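Local coordinates for melanin biosynthesis protein TyrA, putative (Shewanella oneidensis, PDB 2IIZ), which binds heme b and probably acts as a peroxidase of the dye-decolorizing (DyP-type) family, at residues A[156-162]-A[240-244]; A[225-231]-A[270-275]; A[16-22]-A[107-112]. The contacts are given in a common frame with arbitrary orientation. Residues are numbered along the deposited sequence.

Contact 1. Residues A[156-162]-A[240-244]; sequences NPKGRHR and EILRQ. With HEM (protoporphyrin IX containing Fe), chain C.
A loop and the first turn of a helix pack against a strand edge beside the heme, in a largely buried part of the C-terminal half of the fold. Residues 156-158 run extended (psi near 150°); Gly-159, at phi 46°, turns the chain into helix 160-166. Opposite lie residues 240-244 of strand 238-249, extended up to Arg-243 and paired on their other edge with strand 254-262. Asn-156 and Leu-242 come closest in backbone, CA to CA 5.8 Å. The amide of Asn-156 (chi1 -106°, chi2 -1°) imitates a neighbouring strand: Arg-243 N donates to Asn-156 OD1 (3.1 Å), and Asn-156 ND2 donates to Arg-243 O (2.8 Å). Water 1 joins Asn-156 OD1 (2.9 Å), Ile-241 O (3.1 Å) and Arg-243 NH2 (2.8 Å). These bonds hold the backbone of an arginine of the DyP-type heme pocket, and the water meets its guanidinium: Arg-243, chi1 m and chi2 t, donates from NH1 (2.9 Å) and NH2 (3.0 Å) to HEM O1A, a propionate oxygen, while NH1 also forms a salt bridge with Asp-152. Pro-157 CD rests on Leu-242 CD1 (3.9 Å) and Ile-241 O (3.3 Å). Leu-242 CD1 also lies over one face of the Arg-162 guanidinium, 3.6 Å from CZ; Arg-162 NE is hydrogen-bonded to Cys-15 O. At the far end His-161, chi1 t, donates from NE2 to Glu-240 OE1 (2.8 Å, nearly linear), a His-carboxylate pair holding the helix start to the strand.

Contact 2. Residues A[225-231]-A[270-275]; sequences HIKRVNL and KMLHSM. With HEM (protoporphyrin IX containing Fe), chain C.
Residues 225-228 form a short helix that Val-229 (phi -107°, psi 7°) ends, leaving Asn-230 and Leu-231 extended; residues 270-275 are wholly helical. The backbones are closest at Val-229 and Met-271 (CA to CA 5.1 Å) and at Arg-228 and Ser-274 (5.8 Å). Ser-274 OG donates a very short bond to Arg-228 O (2.4 Å), and Arg-228 NH1 returns one to Ser-274 O (3.1 Å); Arg-228 NE holds Leu-222 O. Val-229 CG1 meets CG of selenomethionine Met-275 at 3.5 Å, and Leu-231 CD1 meets CG of selenomethionine Met-271 at 3.8 Å. Met-275 SE lies at the His-225 ring edge, 3.8 Å from CE1. Both selenomethionines also touch the porphyrin: Met-271 CE is 3.3 Å from HEM CMD, Met-275 SE 3.6 Å from HEM C2C. Asn-230 ND2 donates to propionate O2D of HEM (3.0 Å). His-225, chi1 t, binds HEM FE through NE2 at 2.1 Å, its ND1 hydrogen-bonded to Asp-285: the proximal heme site of a DyP-type peroxidase.

Contact 3. Residues A[16-22]-A[107-112]; sequences AEGNLHS and LRCDRY. With EDO (1,2-ethanediol), chain E; EDO (1,2-ethanediol), chain D.
Two His-21 rings meet across the subunit interface beside this strand pair: the ring of His-21 contacts its counterpart of the second subunit. Within the chain, His-21 (chi1 m) offers its face to the edge of Tyr-112, an edge-to-face pair with centroids 5.5 Å apart and planes at 80°; Tyr-112 CB lies 4.0 Å above the His-21 centroid as a CH-pi contact. The strands are antiparallel, in the sheet of the N-terminal ferredoxin-like domain, consistent with the dimeric alpha/beta-barrel clan of DyP-type peroxidases. His-21 and Cys-109 form a hydrogen-bonded pair, Cys-109 N to His-21 O 3.1 Å and a weak His-21 N to Cys-109 O 2.9 Å; Ser-22 and Arg-108 follow as a non-hydrogen-bonded pair, CA to CA 4.2 Å. Beyond them Asp-110 OD1 accepts Leu-20 N (3.0 Å) and, weakly, Asn-19 ND2 (3.2 Å), which also bonds Ala-59 O. On the Ser-22 face Arg-108 (chi2 t, chi3 p) extends along residues 17-19, NH2 to Glu-17 O 2.8 Å and NE to Asn-19 OD1 3.3 Å, while its NH1 reaches Gln-244. Strand 21-29 lies between strands 130-139 and 103-109, strand 61-67 flanks 103-109, and helix 112-125 packs on His-21 and Cys-109 through Leu-115.

In the fold
Contacts 1 and 2 share the heme: 225-231 supplies the iron ligand and, through Asn-230, a bond to one propionate, and 240-244 supplies Arg-243 at the other, with centres 16 Å apart and direct packing of Ile-241 CG1 on Met-271 SE (3.8 Å). Contact 3 belongs to the N-terminal half and stands off the cofactor, the Glu-17 side chain about 12 Å from it. Its centre is 17 Å from that of contact 1, and polar groups bridge the gap: Gln-244 OE1 to Arg-108 NH1 (2.7 Å) and Arg-162 NH2 to Ala-16 O (3.0 Å), both probable hydrogen bonds. Contacts 2 and 3, on opposite sides of the chain's centre, do not touch; their nearest atoms are about 16 Å apart, and contact 1 touches both.

Contact 1. Residues A[156-162]-A[240-244]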
loop_
_atom_site.group_PDB
_atom_site.type_symbol
_atom_site.label_atom_id
_atom_site.label_comp_id
_atom_site.label_asym_id
_atom_site.label_seq_id
_atom_site.Cartn_x
_atom_site.Cartn_y
_atom_site.Cartn_z
ATOM N N ASN A 156 -0.410 12.891 23.013
ATOM C CA ASN A 156 -1.815 12.493 22.923
ATOM C C ASN A 156 -2.384 12.136 24.291
ATOM O O ASN A 156 -1.661 11.661 25.155
ATOM C CB ASN A 156 -1.994 11.271 22.002
ATOM C CG ASN A 156 -2.620 11.612 20.643
ATOM O OD1 ASN A 156 -2.968 12.756 20.343
ATOM N ND2 ASN A 156 -2.777 10.583 19.818
ATOM N N PRO A 157 -3.690 12.368 24.485
ATOM C CA PRO A 157 -4.374 11.860 25.668
ATOM C C PRO A 157 -4.137 10.364 25.835
ATOM O O PRO A 157 -3.947 9.640 24.841
ATOM C CB PRO A 157 -5.853 12.130 25.364
ATOM C CG PRO A 157 -5.851 13.269 24.411
ATOM C CD PRO A 157 -4.597 13.131 23.603
ATOM N N LYS A 158 -4.154 9.915 27.086
ATOM C CA LYS A 158 -3.832 8.537 27.408
ATOM C C LYS A 158 -4.983 7.899 28.162
ATOM O O LYS A 158 -5.740 8.573 28.842
ATOM C CB LYS A 158 -2.547 8.487 28.238
ATOM C CG LYS A 158 -1.308 9.146 27.571
ATOM C CD LYS A 158 -0.681 8.264 26.491
ATOM C CE LYS A 158 0.704 8.792 26.032
ATOM N NZ LYS A 158 0.694 9.506 24.710
ATOM N N GLY A 159 -5.111 6.587 28.036
ATOM C CA GLY A 159 -6.168 5.855 28.714
ATOM C C GLY A 159 -7.523 6.531 28.587
ATOM O O GLY A 159 -7.964 6.878 27.497
ATOM N N ARG A 160 -8.176 6.719 29.717
ATOM C CA ARG A 160 -9.536 7.238 29.750
ATOM C C ARG A 160 -9.628 8.698 29.378
ATOM O O ARG A 160 -10.702 9.163 29.008
ATOM C CB ARG A 160 -10.158 7.041 31.144
ATOM C CG ARG A 160 -10.822 5.689 31.300
ATOM C CD ARG A 160 -12.167 5.664 30.581
ATOM N NE ARG A 160 -12.258 4.586 29.600
ATOM C CZ ARG A 160 -13.304 4.383 28.798
ATOM N NH1 ARG A 160 -14.368 5.184 28.850
ATOM N NH2 ARG A 160 -13.288 3.366 27.932
ATOM N N HIS A 161 -8.521 9.425 29.478
ATOM C CA HIS A 161 -8.502 10.806 29.006
ATOM C C HIS A 161 -8.850 10.894 27.524
ATOM O O HIS A 161 -9.485 11.846 27.100
ATOM C CB HIS A 161 -7.159 11.481 29.272
ATOM C CG HIS A 161 -7.233 12.974 29.237
ATOM N ND1 HIS A 161 -8.071 13.691 30.072
ATOM C CD2 HIS A 161 -6.583 13.885 28.474
ATOM C CE1 HIS A 161 -7.933 14.981 29.820
ATOM N NE2 HIS A 161 -7.036 15.128 28.857
ATOM N N ARG A 162 -8.435 9.904 26.736
ATOM C CA ARG A 162 -8.796 9.837 25.309
ATOM C C ARG A 162 -10.296 9.985 25.102
ATOM O O ARG A 162 -10.751 10.762 24.277
ATOM C CB ARG A 162 -8.390 8.500 24.710
ATOM C CG ARG A 162 -6.915 8.192 24.818
ATOM C CD ARG A 162 -6.646 6.735 24.498
ATOM N NE ARG A 162 -6.487 6.520 23.070
ATOM C CZ ARG A 162 -5.378 6.795 22.382
ATOM N NH1 ARG A 162 -4.305 7.310 22.980
ATOM N NH2 ARG A 162 -5.338 6.556 21.075
ATOM N N GLU A 240 -7.220 20.316 23.998
ATOM C CA GLU A 240 -6.643 19.060 23.488
ATOM C C GLU A 240 -7.399 18.479 22.311
ATOM O O GLU A 240 -8.560 18.795 22.101
ATOM C CB GLU A 240 -6.606 18.006 24.609
ATOM C CG GLU A 240 -5.376 18.063 25.524
ATOM C CD GLU A 240 -5.506 17.124 26.716
ATOM O OE1 GLU A 240 -6.241 17.475 27.664
ATOM O OE2 GLU A 240 -4.877 16.035 26.705
ATOM N N ILE A 241 -6.719 17.627 21.546
ATOM C CA ILE A 241 -7.371 16.749 20.591
ATOM C C ILE A 241 -6.737 15.360 20.678
ATOM O O ILE A 241 -5.628 15.197 21.225
ATOM C CB ILE A 241 -7.256 17.252 19.137
ATOM C CG1 ILE A 241 -5.800 17.512 18.757
ATOM C CG2 ILE A 241 -8.078 18.515 18.931
ATOM C CD1 ILE A 241 -5.529 17.276 17.289
ATOM N N LEU A 242 -7.432 14.362 20.146
ATOM C CA LEU A 242 -6.856 13.036 20.050
ATOM C C LEU A 242 -6.568 12.756 18.595
ATOM O O LEU A 242 -7.460 12.550 17.793
ATOM C CB LEU A 242 -7.776 11.963 20.644
ATOM C CG LEU A 242 -7.252 10.532 20.462
ATOM C CD1 LEU A 242 -6.140 10.207 21.460
ATOM C CD2 LEU A 242 -8.377 9.541 20.552
ATOM N N ARG A 243 -5.298 12.746 18.256
ATOM C CA ARG A 243 -4.907 12.504 16.881
ATOM C C ARG A 243 -4.778 11.034 16.625
ATOM O O ARG A 243 -4.376 10.276 17.507
ATOM C CB ARG A 243 -3.565 13.135 16.596
ATOM C CG ARG A 243 -3.577 14.626 16.562
ATOM C CD ARG A 243 -2.154 15.117 16.705
ATOM N NE ARG A 243 -1.688 14.961 18.087
ATOM C CZ ARG A 243 -0.434 14.734 18.461
ATOM N NH1 ARG A 243 0.544 14.611 17.560
ATOM N NH2 ARG A 243 -0.163 14.623 19.750
ATOM N N GLN A 244 -5.112 10.646 15.402
ATOM C CA GLN A 244 -5.037 9.271 14.976
ATOM C C GLN A 244 -4.268 9.174 13.672
ATOM O O GLN A 244 -4.535 8.270 12.897
ATOM C CB GLN A 244 -6.454 8.737 14.757
ATOM C CG GLN A 244 -7.273 8.520 16.036
ATOM C CD GLN A 244 -6.852 7.304 16.844
ATOM O OE1 GLN A 244 -5.877 6.630 16.520
ATOM N NE2 GLN A 244 -7.595 7.019 17.918
HETATM C CHA HEM C . 2.622 17.329 18.216
HETATM C CHB HEM C . 4.020 16.141 13.762
HETATM C CHC HEM C . 0.197 18.332 11.902
HETATM C CHD HEM C . -1.506 19.047 16.328
HETATM C C1A HEM C . 3.354 16.844 17.165
HETATM C C2A HEM C . 4.643 16.193 17.273
HETATM C C3A HEM C . 5.016 15.868 16.022
HETATM C C4A HEM C . 3.983 16.298 15.117
HETATM C CMA HEM C . 6.309 15.163 15.580
HETATM C CAA HEM C . 5.410 15.937 18.593
HETATM C CBA HEM C . 5.061 14.566 19.207
HETATM C CGA HEM C . 3.720 14.606 19.905
HETATM O O1A HEM C . 2.724 14.032 19.375
HETATM O O2A HEM C . 3.628 15.211 21.009
HETATM C C1B HEM C . 3.114 16.647 12.883
HETATM C C2B HEM C . 3.217 16.544 11.443
HETATM C C3B HEM C . 2.146 17.157 10.925
HETATM C C4B HEM C . 1.356 17.651 12.027
HETATM C CMB HEM C . 4.387 15.835 10.723
HETATM C CAB HEM C . 1.737 17.353 9.457
HETATM C CBB HEM C . 2.650 17.536 8.513
HETATM C C1C HEM C . -0.574 18.732 12.948
HETATM C C2C HEM C . -1.798 19.475 12.810
HETATM C C3C HEM C . -2.281 19.680 14.038
HETATM C C4C HEM C . -1.363 19.059 14.973
HETATM C CMC HEM C . -2.363 19.912 11.448
HETATM C CAC HEM C . -3.564 20.423 14.459
HETATM C CBC HEM C . -4.409 21.023 13.610
HETATM C C1D HEM C . -0.576 18.634 17.243
HETATM C C2D HEM C . -0.781 18.641 18.667
HETATM C C3D HEM C . 0.509 18.105 19.258
HETATM C C4D HEM C . 1.355 17.831 18.126
HETATM C CMD HEM C . -2.046 19.107 19.419
HETATM C CAD HEM C . 0.865 17.896 20.739
HETATM C CBD HEM C . 1.640 19.118 21.205
HETATM C CGD HEM C . 1.786 19.169 22.707
HETATM O O1D HEM C . 2.924 18.900 23.204
HETATM O O2D HEM C . 0.774 19.476 23.389
HETATM N NA HEM C . 2.974 16.896 15.836
HETATM N NB HEM C . 1.963 17.328 13.214
HETATM N NC HEM C . -0.323 18.481 14.276
HETATM N ND HEM C . 0.687 18.152 16.959
HETATM FE FE HEM C . 1.443 17.882 15.049
HETATM O O HOH W 1 -2.515 15.535 20.884
#

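Contact 2. Residues A[225-231]-A[270-275]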
loop_
_atom_site.group_PDB
_atom_site.type_symbol
_atom_site.label_atom_id
_atom_site.label_comp_id
_atom_site.label_asym_id
_atom_site.label_seq_id
_atom_site.Cartn_x
_atom_site.Cartn_y
_atom_site.Cartn_z
ATOM N N HIS A 225 6.599 23.727 15.855
ATOM C CA HIS A 225 5.308 23.028 15.799
ATOM C C HIS A 225 4.603 22.892 17.155
ATOM O O HIS A 225 3.420 23.185 17.256
ATOM C CB HIS A 225 5.449 21.625 15.176
ATOM C CG HIS A 225 4.141 20.980 14.847
ATOM N ND1 HIS A 225 3.082 21.673 14.303
ATOM C CD2 HIS A 225 3.722 19.701 14.984
ATOM C CE1 HIS A 225 2.065 20.849 14.122
ATOM N NE2 HIS A 225 2.427 19.642 14.525
ATOM N N ILE A 226 5.336 22.450 18.174
ATOM C CA ILE A 226 4.787 22.134 19.517
ATOM C C ILE A 226 4.446 23.390 20.338
ATOM O O ILE A 226 3.614 23.341 21.265
ATOM C CB ILE A 226 5.822 21.289 20.349
ATOM C CG1 ILE A 226 6.253 20.056 19.585
ATOM C CG2 ILE A 226 5.273 20.823 21.658
ATOM C CD1 ILE A 226 5.146 19.341 18.941
ATOM N N LYS A 227 5.096 24.498 20.016
ATOM C CA LYS A 227 4.816 25.754 20.694
ATOM C C LYS A 227 3.499 26.267 20.150
ATOM O O LYS A 227 2.683 26.811 20.880
ATOM C CB LYS A 227 5.946 26.768 20.438
ATOM C CG LYS A 227 5.803 28.112 21.177
ATOM C CD LYS A 227 5.640 27.924 22.673
ATOM C CE LYS A 227 5.937 29.207 23.429
ATOM N NZ LYS A 227 5.907 29.009 24.916
ATOM N N ARG A 228 3.308 26.062 18.850
ATOM C CA ARG A 228 2.187 26.626 18.106
ATOM C C ARG A 228 0.877 25.893 18.355
ATOM O O ARG A 228 -0.190 26.498 18.351
ATOM C CB ARG A 228 2.500 26.570 16.606
ATOM C CG ARG A 228 3.636 27.489 16.139
ATOM C CD ARG A 228 3.176 28.909 15.964
ATOM N NE ARG A 228 3.238 29.641 17.238
ATOM C CZ ARG A 228 2.206 30.208 17.840
ATOM N NH1 ARG A 228 0.997 30.159 17.317
ATOM N NH2 ARG A 228 2.385 30.828 18.982
ATOM N N VAL A 229 0.957 24.595 18.571
ATOM C CA VAL A 229 -0.242 23.764 18.739
ATOM C C VAL A 229 -0.503 23.302 20.185
ATOM O O VAL A 229 -1.403 22.491 20.420
ATOM C CB VAL A 229 -0.177 22.489 17.852
ATOM C CG1 VAL A 229 -0.031 22.847 16.384
ATOM C CG2 VAL A 229 0.962 21.607 18.303
ATOM N N ASN A 230 0.276 23.792 21.143
ATOM C CA ASN A 230 -0.060 23.645 22.557
ATOM C C ASN A 230 -0.666 24.954 23.034
ATOM O O ASN A 230 0.051 25.920 23.276
ATOM C CB ASN A 230 1.159 23.293 23.420
ATOM C CG ASN A 230 0.783 23.026 24.878
ATOM O OD1 ASN A 230 0.428 23.956 25.626
ATOM N ND2 ASN A 230 0.850 21.756 25.290
ATOM N N LEU A 231 -1.991 24.950 23.161
ATOM C CA LEU A 231 -2.781 26.123 23.513
ATOM C C LEU A 231 -3.518 25.919 24.834
ATOM O O LEU A 231 -3.725 24.791 25.299
ATOM C CB LEU A 231 -3.807 26.399 22.408
ATOM C CG LEU A 231 -3.232 26.458 20.984
ATOM C CD1 LEU A 231 -4.314 26.317 19.912
ATOM C CD2 LEU A 231 -2.435 27.764 20.812
ATOM N N LYS A 270 -8.655 26.250 16.134
ATOM C CA LYS A 270 -7.747 27.102 16.873
ATOM C C LYS A 270 -6.272 26.693 16.679
ATOM O O LYS A 270 -5.408 27.553 16.510
ATOM C CB LYS A 270 -8.140 27.091 18.349
ATOM C CG LYS A 270 -9.416 27.892 18.644
ATOM C CD LYS A 270 -10.044 27.496 19.977
ATOM C CE LYS A 270 -10.861 28.658 20.600
ATOM N NZ LYS A 270 -11.624 29.424 19.573
HETATM N N MSE A 271 -5.990 25.390 16.697
HETATM C CA MSE A 271 -4.619 24.901 16.459
HETATM C C MSE A 271 -4.162 25.237 15.059
HETATM O O MSE A 271 -3.059 25.715 14.875
HETATM C CB MSE A 271 -4.507 23.388 16.665
HETATM C CG MSE A 271 -4.393 22.993 18.117
HETATM SE SE MSE A 271 -4.854 21.137 18.436
HETATM C CE MSE A 271 -4.596 21.066 20.259
ATOM N N LEU A 272 -5.015 24.986 14.075
ATOM C CA LEU A 272 -4.666 25.222 12.689
ATOM C C LEU A 272 -4.445 26.714 12.420
ATOM O O LEU A 272 -3.503 27.105 11.727
ATOM C CB LEU A 272 -5.760 24.687 11.802
ATOM C CG LEU A 272 -5.475 24.722 10.308
ATOM C CD1 LEU A 272 -4.400 23.707 9.956
ATOM C CD2 LEU A 272 -6.778 24.482 9.489
ATOM N N HIS A 273 -5.313 27.547 12.971
ATOM C CA HIS A 273 -5.131 28.988 12.865
ATOM C C HIS A 273 -3.758 29.367 13.431
ATOM O O HIS A 273 -2.948 29.998 12.745
ATOM C CB HIS A 273 -6.262 29.699 13.599
ATOM C CG HIS A 273 -6.187 31.184 13.538
ATOM N ND1 HIS A 273 -5.135 31.897 14.073
ATOM C CD2 HIS A 273 -7.039 32.097 13.015
ATOM C CE1 HIS A 273 -5.341 33.187 13.877
ATOM N NE2 HIS A 273 -6.489 33.335 13.237
ATOM N N SER A 274 -3.494 28.970 14.672
ATOM C CA SER A 274 -2.181 29.186 15.288
ATOM C C SER A 274 -1.002 28.688 14.436
ATOM O O SER A 274 0.076 29.283 14.489
ATOM C CB SER A 274 -2.119 28.545 16.673
ATOM O OG SER A 274 -0.776 28.421 17.087
HETATM N N MSE A 275 -1.198 27.612 13.665
HETATM C CA MSE A 275 -0.148 27.127 12.763
HETATM C C MSE A 275 0.021 28.000 11.519
HETATM O O MSE A 275 1.134 28.374 11.173
HETATM C CB MSE A 275 -0.435 25.699 12.288
HETATM C CG MSE A 275 -0.499 24.650 13.380
HETATM SE SE MSE A 275 -0.767 22.895 12.677
HETATM C CE MSE A 275 0.195 22.939 11.106
HETATM C CHA HEM C . 2.622 17.329 18.216
HETATM C CHB HEM C . 4.020 16.141 13.762
HETATM C CHC HEM C . 0.197 18.332 11.902
HETATM C CHD HEM C . -1.506 19.047 16.328
HETATM C C1A HEM C . 3.354 16.844 17.165
HETATM C C2A HEM C . 4.643 16.193 17.273
HETATM C C3A HEM C . 5.016 15.868 16.022
HETATM C C4A HEM C . 3.983 16.298 15.117
HETATM C CMA HEM C . 6.309 15.163 15.580
HETATM C CAA HEM C . 5.410 15.937 18.593
HETATM C CBA HEM C . 5.061 14.566 19.207
HETATM C CGA HEM C . 3.720 14.606 19.905
HETATM O O1A HEM C . 2.724 14.032 19.375
HETATM O O2A HEM C . 3.628 15.211 21.009
HETATM C C1B HEM C . 3.114 16.647 12.883
HETATM C C2B HEM C . 3.217 16.544 11.443
HETATM C C3B HEM C . 2.146 17.157 10.925
HETATM C C4B HEM C . 1.356 17.651 12.027
HETATM C CMB HEM C . 4.387 15.835 10.723
HETATM C CAB HEM C . 1.737 17.353 9.457
HETATM C CBB HEM C . 2.650 17.536 8.513
HETATM C C1C HEM C . -0.574 18.732 12.948
HETATM C C2C HEM C . -1.798 19.475 12.810
HETATM C C3C HEM C . -2.281 19.680 14.038
HETATM C C4C HEM C . -1.363 19.059 14.973
HETATM C CMC HEM C . -2.363 19.912 11.448
HETATM C CAC HEM C . -3.564 20.423 14.459
HETATM C CBC HEM C . -4.409 21.023 13.610
HETATM C C1D HEM C . -0.576 18.634 17.243
HETATM C C2D HEM C . -0.781 18.641 18.667
HETATM C C3D HEM C . 0.509 18.105 19.258
HETATM C C4D HEM C . 1.355 17.831 18.126
HETATM C CMD HEM C . -2.046 19.107 19.419
HETATM C CAD HEM C . 0.865 17.896 20.739
HETATM C CBD HEM C . 1.640 19.118 21.205
HETATM C CGD HEM C . 1.786 19.169 22.707
HETATM O O1D HEM C . 2.924 18.900 23.204
HETATM O O2D HEM C . 0.774 19.476 23.389
HETATM N NA HEM C . 2.974 16.896 15.836
HETATM N NB HEM C . 1.963 17.328 13.214
HETATM N NC HEM C . -0.323 18.481 14.276
HETATM N ND HEM C . 0.687 18.152 16.959
HETATM FE FE HEM C . 1.443 17.882 15.049
#

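Contact 3. Residues A[16-22]-A[107-112]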
loop_
_atom_site.group_PDB
_atom_site.type_symbol
_atom_site.label_atom_id
_atom_site.label_comp_id
_atom_site.label_asym_id
_atom_site.label_seq_id
_atom_site.Cartn_x
_atom_site.Cartn_y
_atom_site.Cartn_z
ATOM N N ALA A 16 -9.087 4.248 19.382
ATOM C CA ALA A 16 -8.232 3.064 19.425
ATOM C C ALA A 16 -6.777 3.447 19.589
ATOM O O ALA A 16 -6.340 4.490 19.093
ATOM C CB ALA A 16 -8.409 2.225 18.165
ATOM N N GLU A 17 -6.032 2.600 20.288
ATOM C CA GLU A 17 -4.575 2.705 20.313
ATOM C C GLU A 17 -4.026 2.470 18.901
ATOM O O GLU A 17 -4.730 1.968 18.010
ATOM C CB GLU A 17 -3.965 1.691 21.289
ATOM C CG GLU A 17 -4.295 1.924 22.763
ATOM C CD GLU A 17 -3.769 3.256 23.292
ATOM O OE1 GLU A 17 -2.767 3.759 22.725
ATOM O OE2 GLU A 17 -4.357 3.798 24.271
ATOM N N GLY A 18 -2.770 2.842 18.698
ATOM C CA GLY A 18 -2.133 2.780 17.355
ATOM C C GLY A 18 -2.077 1.393 16.749
ATOM O O GLY A 18 -2.197 0.410 17.486
ATOM N N ASN A 19 -1.889 1.330 15.419
ATOM C CA ASN A 19 -1.792 0.069 14.650
ATOM C C ASN A 19 -0.749 0.142 13.570
ATOM O O ASN A 19 -0.376 1.229 13.132
ATOM C CB ASN A 19 -3.111 -0.272 13.934
ATOM C CG ASN A 19 -4.240 -0.601 14.902
ATOM O OD1 ASN A 19 -4.843 0.291 15.485
ATOM N ND2 ASN A 19 -4.519 -1.868 15.071
ATOM N N LEU A 20 -0.286 -1.021 13.123
ATOM C CA LEU A 20 0.710 -1.057 12.059
ATOM C C LEU A 20 0.197 -0.597 10.684
ATOM O O LEU A 20 0.994 -0.168 9.851
ATOM C CB LEU A 20 1.300 -2.462 11.917
ATOM C CG LEU A 20 1.999 -3.016 13.165
ATOM C CD1 LEU A 20 2.477 -4.480 12.977
ATOM C CD2 LEU A 20 3.160 -2.142 13.549
ATOM N N HIS A 21 -1.113 -0.684 10.437
ATOM C CA HIS A 21 -1.660 -0.385 9.105
ATOM C C HIS A 21 -3.067 0.194 9.179
ATOM O O HIS A 21 -3.760 0.055 10.174
ATOM C CB HIS A 21 -1.755 -1.633 8.252
ATOM C CG HIS A 21 -0.461 -2.363 8.016
ATOM N ND1 HIS A 21 0.540 -1.869 7.209
ATOM C CD2 HIS A 21 -0.027 -3.573 8.451
ATOM C CE1 HIS A 21 1.542 -2.735 7.169
ATOM N NE2 HIS A 21 1.225 -3.780 7.915
ATOM N N SER A 22 -3.474 0.844 8.095
ATOM C CA SER A 22 -4.784 1.472 8.012
ATOM C C SER A 22 -5.206 1.714 6.565
ATOM O O SER A 22 -4.366 1.799 5.661
ATOM C CB SER A 22 -4.728 2.832 8.707
ATOM O OG SER A 22 -3.861 3.671 7.981
ATOM N N LEU A 107 -10.329 2.555 8.591
ATOM C CA LEU A 107 -10.095 1.160 8.977
ATOM C C LEU A 107 -8.678 0.921 9.445
ATOM O O LEU A 107 -7.721 1.430 8.849
ATOM C CB LEU A 107 -10.396 0.210 7.813
ATOM C CG LEU A 107 -11.746 0.392 7.131
ATOM C CD1 LEU A 107 -11.883 -0.566 5.946
ATOM C CD2 LEU A 107 -12.895 0.206 8.111
ATOM N N ARG A 108 -8.541 0.128 10.507
ATOM C CA ARG A 108 -7.214 -0.117 11.094
ATOM C C ARG A 108 -6.967 -1.538 11.566
ATOM O O ARG A 108 -7.898 -2.233 11.959
ATOM C CB ARG A 108 -6.958 0.885 12.219
ATOM C CG ARG A 108 -6.060 1.987 11.736
ATOM C CD ARG A 108 -6.160 3.209 12.520
ATOM N NE ARG A 108 -5.659 3.044 13.866
ATOM C CZ ARG A 108 -5.321 4.048 14.669
ATOM N NH1 ARG A 108 -5.405 5.311 14.268
ATOM N NH2 ARG A 108 -4.890 3.778 15.883
ATOM N N CYS A 109 -5.697 -1.957 11.513
ATOM C CA CYS A 109 -5.306 -3.319 11.887
ATOM C C CYS A 109 -3.786 -3.470 11.848
ATOM O O CYS A 109 -3.090 -2.741 11.117
ATOM C CB CYS A 109 -5.922 -4.324 10.899
ATOM S SG CYS A 109 -5.884 -6.058 11.405
ATOM N N ASP A 110 -3.277 -4.417 12.626
ATOM C CA ASP A 110 -1.868 -4.821 12.567
ATOM C C ASP A 110 -1.573 -5.800 11.409
ATOM O O ASP A 110 -0.426 -6.209 11.200
ATOM C CB ASP A 110 -1.465 -5.414 13.914
ATOM C CG ASP A 110 -1.578 -4.389 15.035
ATOM O OD1 ASP A 110 -1.613 -3.174 14.734
ATOM O OD2 ASP A 110 -1.638 -4.780 16.213
ATOM N N ARG A 111 -2.616 -6.158 10.663
ATOM C CA ARG A 111 -2.490 -7.011 9.486
ATOM C C ARG A 111 -3.113 -6.271 8.330
ATOM O O ARG A 111 -4.221 -5.741 8.434
ATOM C CB ARG A 111 -3.214 -8.346 9.677
ATOM C CG ARG A 111 -2.522 -9.280 10.640
ATOM C CD ARG A 111 -3.175 -10.635 10.731
ATOM N NE ARG A 111 -3.251 -11.309 9.429
ATOM C CZ ARG A 111 -3.567 -12.597 9.280
ATOM N NH1 ARG A 111 -3.831 -13.354 10.336
ATOM N NH2 ARG A 111 -3.615 -13.142 8.070
ATOM N N TYR A 112 -2.388 -6.253 7.227
ATOM C CA TYR A 112 -2.768 -5.519 6.023
ATOM C C TYR A 112 -3.686 -6.346 5.178
ATOM O O TYR A 112 -4.546 -5.816 4.509
ATOM C CB TYR A 112 -1.490 -5.232 5.257
ATOM C CG TYR A 112 -1.545 -4.475 3.949
ATOM C CD1 TYR A 112 -1.890 -5.121 2.758
ATOM C CD2 TYR A 112 -1.211 -3.116 3.893
ATOM C CE1 TYR A 112 -1.918 -4.428 1.547
ATOM C CE2 TYR A 112 -1.233 -2.402 2.679
ATOM C CZ TYR A 112 -1.587 -3.062 1.505
ATOM O OH TYR A 112 -1.621 -2.386 0.285
HETATM C C1 EDO E . -0.149 -9.094 6.810
HETATM O O1 EDO E . -0.640 -8.898 5.470
HETATM C C2 EDO E . 0.701 -7.879 7.203
HETATM O O2 EDO E . 0.914 -7.766 8.624
HETATM C C1 EDO D . 1.264 -3.024 17.260
HETATM O O1 EDO D . 1.213 -2.126 18.364
HETATM C C2 EDO D . 1.998 -4.294 17.672
HETATM O O2 EDO D . 1.714 -5.350 16.743
#